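Long-range contact in putative pneumococcal surface protein (Streptococcus pneumoniae, PDB 4CNL), which binds choline through a domain of successive choline-binding repeats, and so probably attaches to the choline-bearing teichoic acids of the pneumococcal cell wall: residues W66-Q80 with W92-N104. Sequence-based numbering, arbitrary orientation.
With CHT (choline ion), chain G; CHT (choline ion), chain H; CHT (choline ion), chain B; SO4 (sulfate ion), chain K.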
ATOM      1  N   TRP A  66       0.522   2.220  -9.460  1.00 15.80           N
ATOM      2  CA  TRP A  66      -0.493   1.195  -9.294  1.00 17.45           C
ATOM      3  C   TRP A  66      -0.810   0.501 -10.614  1.00 18.80           C
ATOM      4  O   TRP A  66      -0.846   1.129 -11.671  1.00 20.17           O
ATOM      5  CB  TRP A  66      -1.765   1.804  -8.696  1.00 21.50           C
ATOM      6  CG  TRP A  66      -1.549   2.312  -7.305  1.00 17.58           C
ATOM      7  CD1 TRP A  66      -1.150   3.565  -6.938  1.00 26.65           C
ATOM      8  CD2 TRP A  66      -1.686   1.561  -6.091  1.00 15.34           C
ATOM      9  NE1 TRP A  66      -1.040   3.645  -5.570  1.00 25.71           N
ATOM     10  CE2 TRP A  66      -1.364   2.428  -5.026  1.00 20.03           C
ATOM     11  CE3 TRP A  66      -2.050   0.240  -5.806  1.00 16.72           C
ATOM     12  CZ2 TRP A  66      -1.402   2.021  -3.691  1.00 16.22           C
ATOM     13  CZ3 TRP A  66      -2.093  -0.166  -4.478  1.00 12.58           C
ATOM     14  CH2 TRP A  66      -1.770   0.726  -3.440  1.00 16.12           C
ATOM     15  N   GLN A  67      -0.993  -0.811 -10.547  1.00 12.94           N
ATOM     16  CA  GLN A  67      -1.601  -1.558 -11.627  1.00 15.38           C
ATOM     17  C   GLN A  67      -2.740  -2.354 -11.006  1.00 18.43           C
ATOM     18  O   GLN A  67      -2.520  -3.359 -10.324  1.00 19.40           O
ATOM     19  CB  GLN A  67      -0.588  -2.469 -12.332  1.00 16.81           C
ATOM     20  CG  GLN A  67      -1.198  -3.323 -13.429  1.00 19.09           C
ATOM     21  CD  GLN A  67      -1.760  -2.495 -14.571  1.00 18.32           C
ATOM     22  OE1 GLN A  67      -1.288  -1.389 -14.851  1.00 19.34           O
ATOM     23  NE2 GLN A  67      -2.776  -3.025 -15.231  1.00 18.28           N
ATOM     24  N   GLY A  68      -3.961  -1.886 -11.231  1.00 18.96           N
ATOM     25  CA  GLY A  68      -5.098  -2.431 -10.518  1.00 22.33           C
ATOM     26  C   GLY A  68      -4.878  -2.213  -9.032  1.00 16.38           C
ATOM     27  O   GLY A  68      -4.508  -1.116  -8.603  1.00 18.90           O
ATOM     28  N   ALA A  69      -5.074  -3.279  -8.263  1.00 16.78           N
ATOM     29  CA  ALA A  69      -4.951  -3.248  -6.811  1.00 15.60           C
ATOM     30  C   ALA A  69      -3.512  -3.427  -6.342  1.00 15.56           C
ATOM     31  O   ALA A  69      -3.246  -3.530  -5.141  1.00 12.46           O
ATOM     32  CB  ALA A  69      -5.824  -4.331  -6.208  1.00 20.42           C
ATOM     33  N   TYR A  70      -2.585  -3.470  -7.295  1.00 15.61           N
ATOM     34  CA  TYR A  70      -1.196  -3.837  -7.023  1.00 12.65           C
ATOM     35  C   TYR A  70      -0.261  -2.639  -7.140  1.00 10.99           C
ATOM     36  O   TYR A  70      -0.480  -1.759  -7.962  1.00 14.83           O
ATOM     37  CB  TYR A  70      -0.768  -4.952  -7.987  1.00 11.16           C
ATOM     38  CG  TYR A  70      -1.679  -6.150  -7.902  1.00 13.51           C
ATOM     39  CD1 TYR A  70      -1.594  -7.027  -6.829  1.00 14.78           C
ATOM     40  CD2 TYR A  70      -2.639  -6.394  -8.877  1.00 15.69           C
ATOM     41  CE1 TYR A  70      -2.431  -8.113  -6.726  1.00 16.31           C
ATOM     42  CE2 TYR A  70      -3.486  -7.493  -8.782  1.00 19.86           C
ATOM     43  CZ  TYR A  70      -3.371  -8.344  -7.701  1.00 20.07           C
ATOM     44  OH  TYR A  70      -4.196  -9.439  -7.580  1.00 25.29           O
ATOM     45  N   TYR A  71       0.771  -2.592  -6.303  1.00 10.08           N
ATOM     46  CA  TYR A  71       1.697  -1.473  -6.342  1.00 11.96           C
ATOM     47  C   TYR A  71       3.101  -1.909  -6.750  1.00 13.26           C
ATOM     48  O   TYR A  71       3.678  -2.816  -6.155  1.00 12.38           O
ATOM     49  CB  TYR A  71       1.745  -0.763  -4.975  1.00 12.63           C
ATOM     50  CG  TYR A  71       2.537   0.530  -5.008  1.00 12.41           C
ATOM     51  CD1 TYR A  71       1.966   1.691  -5.512  1.00 17.92           C
ATOM     52  CD2 TYR A  71       3.844   0.585  -4.544  1.00 13.35           C
ATOM     53  CE1 TYR A  71       2.672   2.872  -5.562  1.00 16.73           C
ATOM     54  CE2 TYR A  71       4.569   1.767  -4.589  1.00 14.91           C
ATOM     55  CZ  TYR A  71       3.972   2.907  -5.107  1.00 16.22           C
ATOM     56  OH  TYR A  71       4.679   4.089  -5.157  1.00 20.51           O
ATOM     57  N   LEU A  72       3.639  -1.268  -7.781  1.00 10.53           N
ATOM     58  CA  LEU A  72       5.008  -1.513  -8.193  1.00 13.12           C
ATOM     59  C   LEU A  72       5.930  -0.496  -7.524  1.00 13.31           C
ATOM     60  O   LEU A  72       5.751   0.716  -7.678  1.00 12.38           O
ATOM     61  CB  LEU A  72       5.137  -1.440  -9.722  1.00 10.18           C
ATOM     62  CG  LEU A  72       4.386  -2.476 -10.569  1.00 10.48           C
ATOM     63  CD1 LEU A  72       4.593  -3.896 -10.029  1.00 10.98           C
ATOM     64  CD2 LEU A  72       2.900  -2.147 -10.700  1.00 12.80           C
ATOM     65  N   LYS A  73       6.913  -0.994  -6.782  1.00  9.84           N
ATOM     66  CA  LYS A  73       7.831  -0.125  -6.045  1.00 13.75           C
ATOM     67  C   LYS A  73       8.806   0.595  -6.993  1.00 22.08           C
ATOM     68  O   LYS A  73       8.723   0.436  -8.211  1.00 15.17           O
ATOM     69  CB  LYS A  73       8.568  -0.947  -4.986  1.00 15.49           C
ATOM     70  CG  LYS A  73       7.581  -1.592  -3.987  1.00 13.24           C
ATOM     71  CD  LYS A  73       8.291  -2.313  -2.848  1.00 22.53           C
ATOM     72  CE  LYS A  73       8.911  -3.619  -3.319  1.00 23.68           C
ATOM     73  NZ  LYS A  73       9.665  -4.258  -2.201  1.00 32.14           N
ATOM     74  N   SER A  74       9.703   1.410  -6.442  1.00 20.15           N
ATOM     75  CA  SER A  74      10.575   2.232  -7.282  1.00 15.33           C
ATOM     76  C   SER A  74      11.533   1.381  -8.120  1.00 16.12           C
ATOM     77  O   SER A  74      12.009   1.841  -9.165  1.00 20.35           O
ATOM     78  CB  SER A  74      11.368   3.219  -6.429  1.00 25.27           C
ATOM     79  OG  SER A  74      12.214   2.536  -5.524  1.00 32.78           O
ATOM     80  N   ASN A  75      11.817   0.160  -7.657  1.00 20.38           N
ATOM     81  CA  ASN A  75      12.677  -0.770  -8.402  1.00 16.77           C
ATOM     82  C   ASN A  75      11.875  -1.686  -9.325  1.00 17.70           C
ATOM     83  O   ASN A  75      12.425  -2.624  -9.910  1.00 19.35           O
ATOM     84  CB  ASN A  75      13.545  -1.613  -7.446  1.00 19.34           C
ATOM     85  CG  ASN A  75      12.727  -2.450  -6.463  1.00 15.95           C
ATOM     86  OD1 ASN A  75      11.503  -2.501  -6.529  1.00 19.02           O
ATOM     87  ND2 ASN A  75      13.418  -3.112  -5.545  1.00 24.29           N
ATOM     88  N   GLY A  76      10.581  -1.409  -9.450  1.00 12.46           N
ATOM     89  CA  GLY A  76       9.698  -2.184 -10.303  1.00 10.85           C
ATOM     90  C   GLY A  76       9.033  -3.373  -9.628  1.00 10.22           C
ATOM     91  O   GLY A  76       8.036  -3.906 -10.149  1.00 11.81           O
ATOM     92  N   LYS A  77       9.573  -3.802  -8.487  1.00 11.38           N
ATOM     93  CA  LYS A  77       9.072  -5.003  -7.812  1.00 11.26           C
ATOM     94  C   LYS A  77       7.674  -4.785  -7.245  1.00 16.19           C
ATOM     95  O   LYS A  77       7.417  -3.778  -6.589  1.00 13.19           O
ATOM     96  CB  LYS A  77      10.007  -5.431  -6.680  1.00 18.74           C
ATOM     97  CG  LYS A  77      11.399  -5.836  -7.122  1.00 16.20           C
ATOM     98  CD  LYS A  77      12.122  -6.535  -5.991  1.00 20.56           C
ATOM     99  CE  LYS A  77      13.454  -7.093  -6.451  1.00 23.87           C
ATOM    100  NZ  LYS A  77      14.127  -7.793  -5.310  1.00 29.34           N
ATOM    101  N   MET A  78       6.769  -5.724  -7.498  1.00 10.62           N
ATOM    102  CA  MET A  78       5.443  -5.638  -6.898  1.00  9.75           C
ATOM    103  C   MET A  78       5.548  -5.801  -5.395  1.00 12.40           C
ATOM    104  O   MET A  78       6.162  -6.754  -4.907  1.00 13.48           O
ATOM    105  CB  MET A  78       4.507  -6.698  -7.470  1.00 13.41           C
ATOM    106  CG  MET A  78       3.090  -6.533  -6.985  1.00 17.75           C
ATOM    107  SD  MET A  78       2.075  -7.964  -7.358  1.00 18.00           S
ATOM    108  CE  MET A  78       2.795  -9.140  -6.267  1.00 19.23           C
ATOM    109  N   ALA A  79       4.931  -4.878  -4.662  1.00  9.76           N
ATOM    110  CA  ALA A  79       4.901  -4.961  -3.209  1.00 13.31           C
ATOM    111  C   ALA A  79       4.037  -6.124  -2.728  1.00  9.53           C
ATOM    112  O   ALA A  79       2.986  -6.420  -3.304  1.00 11.21           O
ATOM    113  CB  ALA A  79       4.401  -3.638  -2.631  1.00 11.42           C
ATOM    114  N   GLN A  80       4.485  -6.778  -1.660  1.00 15.49           N
ATOM    115  CA  GLN A  80       3.808  -7.953  -1.123  1.00 11.69           C
ATOM    116  C   GLN A  80       4.033  -8.042   0.368  1.00 14.42           C
ATOM    117  O   GLN A  80       5.178  -8.115   0.806  1.00 16.24           O
ATOM    118  CB  GLN A  80       4.328  -9.246  -1.779  1.00 18.89           C
ATOM    119  CG  GLN A  80       3.656  -9.611  -3.075  1.00 25.82           C
ATOM    120  CD  GLN A  80       4.187 -10.907  -3.695  1.00 31.65           C
ATOM    121  OE1 GLN A  80       5.247 -10.923  -4.327  1.00 29.04           O
ATOM    122  NE2 GLN A  80       3.435 -11.992  -3.533  1.00 30.00           N
ATOM    123  N   TRP A  92       0.716   6.409   2.968  1.00 14.77           N
ATOM    124  CA  TRP A  92       1.130   5.029   3.225  1.00 12.14           C
ATOM    125  C   TRP A  92       0.051   4.056   2.781  1.00 12.19           C
ATOM    126  O   TRP A  92      -1.146   4.334   2.926  1.00 11.94           O
ATOM    127  CB  TRP A  92       1.416   4.808   4.709  1.00 10.82           C
ATOM    128  CG  TRP A  92       2.679   5.374   5.190  1.00 13.60           C
ATOM    129  CD1 TRP A  92       2.862   6.581   5.810  1.00 16.64           C
ATOM    130  CD2 TRP A  92       3.966   4.760   5.112  1.00 16.63           C
ATOM    131  NE1 TRP A  92       4.189   6.757   6.116  1.00 15.08           N
ATOM    132  CE2 TRP A  92       4.889   5.653   5.698  1.00 12.45           C
ATOM    133  CE3 TRP A  92       4.428   3.542   4.594  1.00 16.90           C
ATOM    134  CZ2 TRP A  92       6.251   5.365   5.782  1.00 15.22           C
ATOM    135  CZ3 TRP A  92       5.781   3.256   4.681  1.00 20.02           C
ATOM    136  CH2 TRP A  92       6.676   4.165   5.277  1.00 16.72           C
ATOM    137  N   TYR A  93       0.478   2.913   2.241  1.00  9.73           N
ATOM    138  CA  TYR A  93      -0.435   1.831   1.888  1.00 10.68           C
ATOM    139  C   TYR A  93       0.135   0.521   2.401  1.00  8.20           C
ATOM    140  O   TYR A  93       1.344   0.384   2.554  1.00 10.67           O
ATOM    141  CB  TYR A  93      -0.636   1.737   0.370  1.00  7.95           C
ATOM    142  CG  TYR A  93      -1.200   2.993  -0.264  1.00  9.12           C
ATOM    143  CD1 TYR A  93      -0.363   4.016  -0.684  1.00 16.37           C
ATOM    144  CD2 TYR A  93      -2.568   3.152  -0.443  1.00 13.79           C
ATOM    145  CE1 TYR A  93      -0.874   5.171  -1.268  1.00 14.97           C
ATOM    146  CE2 TYR A  93      -3.086   4.304  -1.037  1.00  9.95           C
ATOM    147  CZ  TYR A  93      -2.233   5.304  -1.448  1.00 18.08           C
ATOM    148  OH  TYR A  93      -2.734   6.448  -2.039  1.00 20.89           O
ATOM    149  N   TYR A  94      -0.747  -0.433   2.678  1.00 10.07           N
ATOM    150  CA  TYR A  94      -0.308  -1.777   3.029  1.00  9.19           C
ATOM    151  C   TYR A  94      -0.739  -2.743   1.944  1.00  9.20           C
ATOM    152  O   TYR A  94      -1.930  -2.890   1.660  1.00 11.88           O
ATOM    153  CB  TYR A  94      -0.866  -2.231   4.391  1.00 11.32           C
ATOM    154  CG  TYR A  94      -0.273  -3.572   4.755  1.00  8.71           C
ATOM    155  CD1 TYR A  94       1.033  -3.659   5.207  1.00 10.04           C
ATOM    156  CD2 TYR A  94      -0.999  -4.747   4.591  1.00 11.04           C
ATOM    157  CE1 TYR A  94       1.609  -4.896   5.506  1.00 12.40           C
ATOM    158  CE2 TYR A  94      -0.432  -5.986   4.888  1.00 13.62           C
ATOM    159  CZ  TYR A  94       0.869  -6.043   5.346  1.00 16.74           C
ATOM    160  OH  TYR A  94       1.449  -7.253   5.650  1.00 19.13           O
ATOM    161  N   LEU A  95       0.240  -3.400   1.329  1.00 10.20           N
ATOM    162  CA  LEU A  95      -0.052  -4.413   0.341  1.00  9.17           C
ATOM    163  C   LEU A  95      -0.031  -5.774   1.014  1.00 11.08           C
ATOM    164  O   LEU A  95       0.955  -6.145   1.636  1.00 13.64           O
ATOM    165  CB  LEU A  95       0.955  -4.365  -0.808  1.00  9.03           C
ATOM    166  CG  LEU A  95       0.923  -3.127  -1.718  1.00  8.20           C
ATOM    167  CD1 LEU A  95      -0.480  -2.785  -2.215  1.00  9.64           C
ATOM    168  CD2 LEU A  95       1.612  -1.919  -1.089  1.00 10.89           C
ATOM    169  N   LYS A  96      -1.137  -6.494   0.901  1.00  9.30           N
ATOM    170  CA  LYS A  96      -1.273  -7.809   1.511  1.00 15.19           C
ATOM    171  C   LYS A  96      -0.334  -8.810   0.838  1.00 15.18           C
ATOM    172  O   LYS A  96       0.244  -8.510  -0.205  1.00 15.48           O
ATOM    173  CB  LYS A  96      -2.725  -8.268   1.419  1.00 15.96           C
ATOM    174  CG  LYS A  96      -3.685  -7.337   2.150  1.00 17.88           C
ATOM    175  CD  LYS A  96      -5.102  -7.858   2.059  1.00 17.67           C
ATOM    176  CE  LYS A  96      -5.744  -7.487   0.743  1.00 27.48           C
ATOM    177  NZ  LYS A  96      -6.849  -8.426   0.403  1.00 42.15           N
ATOM    178  N   SER A  97      -0.165  -9.985   1.442  1.00 19.08           N
ATOM    179  CA  SER A  97       0.748 -10.981   0.877  1.00 17.29           C
ATOM    180  C   SER A  97       0.314 -11.425  -0.515  1.00 23.46           C
ATOM    181  O   SER A  97       1.140 -11.867  -1.310  1.00 24.46           O
ATOM    182  CB  SER A  97       0.880 -12.194   1.807  1.00 25.21           C
ATOM    183  OG  SER A  97      -0.358 -12.520   2.428  1.00 24.73           O
ATOM    184  N   ASP A  98      -0.972 -11.284  -0.831  1.00 19.80           N
ATOM    185  CA  ASP A  98      -1.429 -11.586  -2.182  1.00 17.87           C
ATOM    186  C   ASP A  98      -1.193 -10.422  -3.147  1.00 22.89           C
ATOM    187  O   ASP A  98      -1.487 -10.529  -4.335  1.00 27.07           O
ATOM    188  CB  ASP A  98      -2.914 -11.979  -2.182  1.00 22.60           C
ATOM    189  CG  ASP A  98      -3.848 -10.817  -1.836  1.00 26.16           C
ATOM    190  OD1 ASP A  98      -3.371  -9.725  -1.462  1.00 34.18           O
ATOM    191  OD2 ASP A  98      -5.082 -11.008  -1.921  1.00 35.04           O
ATOM    192  N   GLY A  99      -0.672  -9.308  -2.634  1.00 14.42           N
ATOM    193  CA  GLY A  99      -0.349  -8.172  -3.481  1.00 13.58           C
ATOM    194  C   GLY A  99      -1.360  -7.037  -3.477  1.00 18.52           C
ATOM    195  O   GLY A  99      -0.992  -5.884  -3.691  1.00 14.26           O
ATOM    196  N   SER A 100      -2.632  -7.345  -3.232  1.00 17.74           N
ATOM    197  CA  SER A 100      -3.678  -6.320  -3.320  1.00 10.94           C
ATOM    198  C   SER A 100      -3.701  -5.439  -2.073  1.00 16.25           C
ATOM    199  O   SER A 100      -3.461  -5.912  -0.963  1.00 14.11           O
ATOM    200  CB  SER A 100      -5.041  -6.979  -3.541  1.00 19.21           C
ATOM    201  OG  SER A 100      -5.400  -7.766  -2.418  1.00 29.42           O
ATOM    202  N   TYR A 101      -4.011  -4.156  -2.243  1.00 13.08           N
ATOM    203  CA  TYR A 101      -3.928  -3.238  -1.108  1.00 10.26           C
ATOM    204  C   TYR A 101      -5.051  -3.493  -0.106  1.00 12.07           C
ATOM    205  O   TYR A 101      -6.168  -3.864  -0.488  1.00 12.89           O
ATOM    206  CB  TYR A 101      -3.941  -1.781  -1.584  1.00 11.94           C
ATOM    207  CG  TYR A 101      -5.226  -1.298  -2.204  1.00 14.06           C
ATOM    208  CD1 TYR A 101      -5.489  -1.496  -3.557  1.00 15.31           C
ATOM    209  CD2 TYR A 101      -6.160  -0.588  -1.454  1.00 14.87           C
ATOM    210  CE1 TYR A 101      -6.655  -1.036  -4.139  1.00 19.77           C
ATOM    211  CE2 TYR A 101      -7.321  -0.126  -2.033  1.00 13.63           C
ATOM    212  CZ  TYR A 101      -7.569  -0.348  -3.369  1.00 20.42           C
ATOM    213  OH  TYR A 101      -8.738   0.125  -3.945  1.00 23.23           O
ATOM    214  N   ALA A 102      -4.732  -3.338   1.179  1.00 12.99           N
ATOM    215  CA  ALA A 102      -5.732  -3.433   2.232  1.00 13.65           C
ATOM    216  C   ALA A 102      -6.596  -2.176   2.213  1.00 14.28           C
ATOM    217  O   ALA A 102      -6.089  -1.094   1.943  1.00 10.99           O
ATOM    218  CB  ALA A 102      -5.066  -3.606   3.594  1.00 12.06           C
ATOM    219  N   ARG A 103      -7.874  -2.313   2.494  1.00 10.48           N
ATOM    220  CA  ARG A 103      -8.754  -1.171   2.587  1.00 11.58           C
ATOM    221  C   ARG A 103      -9.923  -1.415   3.526  1.00 11.78           C
ATOM    222  O   ARG A 103     -10.284  -2.487   3.695  1.00 13.03           O
ATOM    223  CB  ARG A 103      -9.252  -0.692   1.245  1.00 12.42           C
ATOM    224  CG  ARG A 103     -10.233  -1.551   0.541  1.00 18.33           C
ATOM    225  CD  ARG A 103      -9.897  -2.998   0.542  1.00 32.45           C
ATOM    226  NE  ARG A 103      -8.976  -3.427  -0.506  1.00 42.91           N
ATOM    227  CZ  ARG A 103      -9.150  -3.318  -1.806  1.00 35.07           C
ATOM    228  NH1 ARG A 103     -10.229  -2.771  -2.243  1.00 61.28           N
ATOM    229  NH2 ARG A 103      -8.253  -3.791  -2.647  1.00 32.97           N
ATOM    230  N   ASN A 104     -10.393  -0.351   4.158  1.00 11.85           N
ATOM    231  CA  ASN A 104     -11.415  -0.473   5.196  1.00 14.80           C
ATOM    232  C   ASN A 104     -11.070  -1.541   6.224  1.00 16.65           C
ATOM    233  O   ASN A 104     -11.917  -2.349   6.584  1.00 17.30           O
ATOM    234  CB  ASN A 104     -12.772  -0.792   4.564  1.00 17.90           C
ATOM    235  CG  ASN A 104     -13.249   0.300   3.634  1.00 19.80           C
ATOM    236  OD1 ASN A 104     -13.260   1.471   4.003  1.00 19.65           O
ATOM    237  ND2 ASN A 104     -13.616  -0.076   2.412  1.00 25.24           N
TER
HETATM  238  C4  CHT G1279      -6.186   1.553  -7.049  1.00 43.54           C
HETATM  239  C5  CHT G1279      -5.121   1.863  -6.000  1.00 30.43           C
HETATM  240  C6  CHT G1279      -4.727   3.113  -4.026  1.00 33.04           C
HETATM  241  C7  CHT G1279      -5.489   4.173  -5.979  1.00 41.23           C
HETATM  242  C8  CHT G1279      -6.922   2.742  -4.766  1.00 36.85           C
HETATM  243  O6  CHT G1279      -5.576   1.355  -8.317  1.00 45.36           O
HETATM  244  N1  CHT G1279      -5.566   2.975  -5.188  1.00 40.05           N
HETATM  245  C4  CHT H1280      -2.565 -11.255 -10.553  1.00 38.39           C
HETATM  246  C5  CHT H1280      -1.610 -11.391  -9.365  1.00 36.91           C
HETATM  247  C6  CHT H1280       0.623 -11.090  -8.657  1.00 31.48           C
HETATM  248  C7  CHT H1280       0.144 -11.456 -10.929  1.00 29.89           C
HETATM  249  C8  CHT H1280      -0.436  -9.411  -9.916  1.00 23.26           C
HETATM  250  O6  CHT H1280      -3.886 -11.614 -10.162  1.00 49.83           O
HETATM  251  N1  CHT H1280      -0.318 -10.832  -9.716  1.00 23.20           N
HETATM  252  C4  CHT B1274       4.390   4.731   9.095  1.00 34.17           C
HETATM  253  C5  CHT B1274       3.272   3.701   9.098  1.00 29.27           C
HETATM  254  C6  CHT B1274       4.652   2.188  10.291  1.00 23.65           C
HETATM  255  C7  CHT B1274       2.722   1.432   9.180  1.00 21.69           C
HETATM  256  C8  CHT B1274       4.611   2.121   7.946  1.00 29.46           C
HETATM  257  O6  CHT B1274       4.515   5.274  10.401  1.00 43.03           O
HETATM  258  N1  CHT B1274       3.817   2.363   9.131  1.00 26.56           N
HETATM  259  S   SO4 K1283      -0.433 -10.288   5.049  1.00 32.37           S
HETATM  260  O1  SO4 K1283       0.165 -11.562   4.658  1.00 39.35           O
HETATM  261  O2  SO4 K1283       0.621  -9.336   5.389  1.00 41.08           O
HETATM  262  O3  SO4 K1283      -1.289  -9.761   4.001  1.00 32.91           O
HETATM  263  O4  SO4 K1283      -1.273 -10.559   6.214  1.00 36.44           O
HETATM  264  O   HOH W   1      -4.054 -10.951  -5.419  1.00 31.86           O
HETATM  265  O   HOH W   2       1.215  -4.927  -4.763  1.00 12.23           O
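Trp66 turns the edge of its six-membered ring onto the face of Tyr93, with CZ2 over the tyrosine ring centre. This edge-to-face pair has its planes at 76° and centroids 4.9 Å apart. One face of Trp66 takes CD1 of Tyr71, and the opposite face takes C5 of choline G, 3.4 Å from Trp66 CD2. Tyr101 crosses Trp66 at about a right angle and brings a ring face to the choline N1. Its other face carries the guanidinium of Arg103. Ala69 lies at the Tyr101 edge. Tyr70 CG stands anti to its carbonyl carbon (chi1 -56°), which brings the ring edge to Gly99 CA. One Tyr70 face meets methyl C8 of choline H, which Met78 SD also touches.

Next to the aromatic cluster, Leu95 packs CD2 on Ala79 CB at 3.6 Å and CD1 on Trp66 CZ3. The Tyr101 N to Ala69 O bond is weak, at 3.1 Å. Gln80 NE2 donates to Ser97 O at 3.2 Å, nearly in line with the carbonyl. One water links Tyr71 N, Ala79 O and Gly99 O.

Two successive hairpins and the loop after the second form most of the choline G site; Asp115 completes it. Choline O6 donates to Gly68 O at 2.7 Å. The site thus probably holds the trimethylammonium group by cation-pi attraction to the Trp66 and Tyr101 faces, and the hydroxyl by one backbone carbonyl.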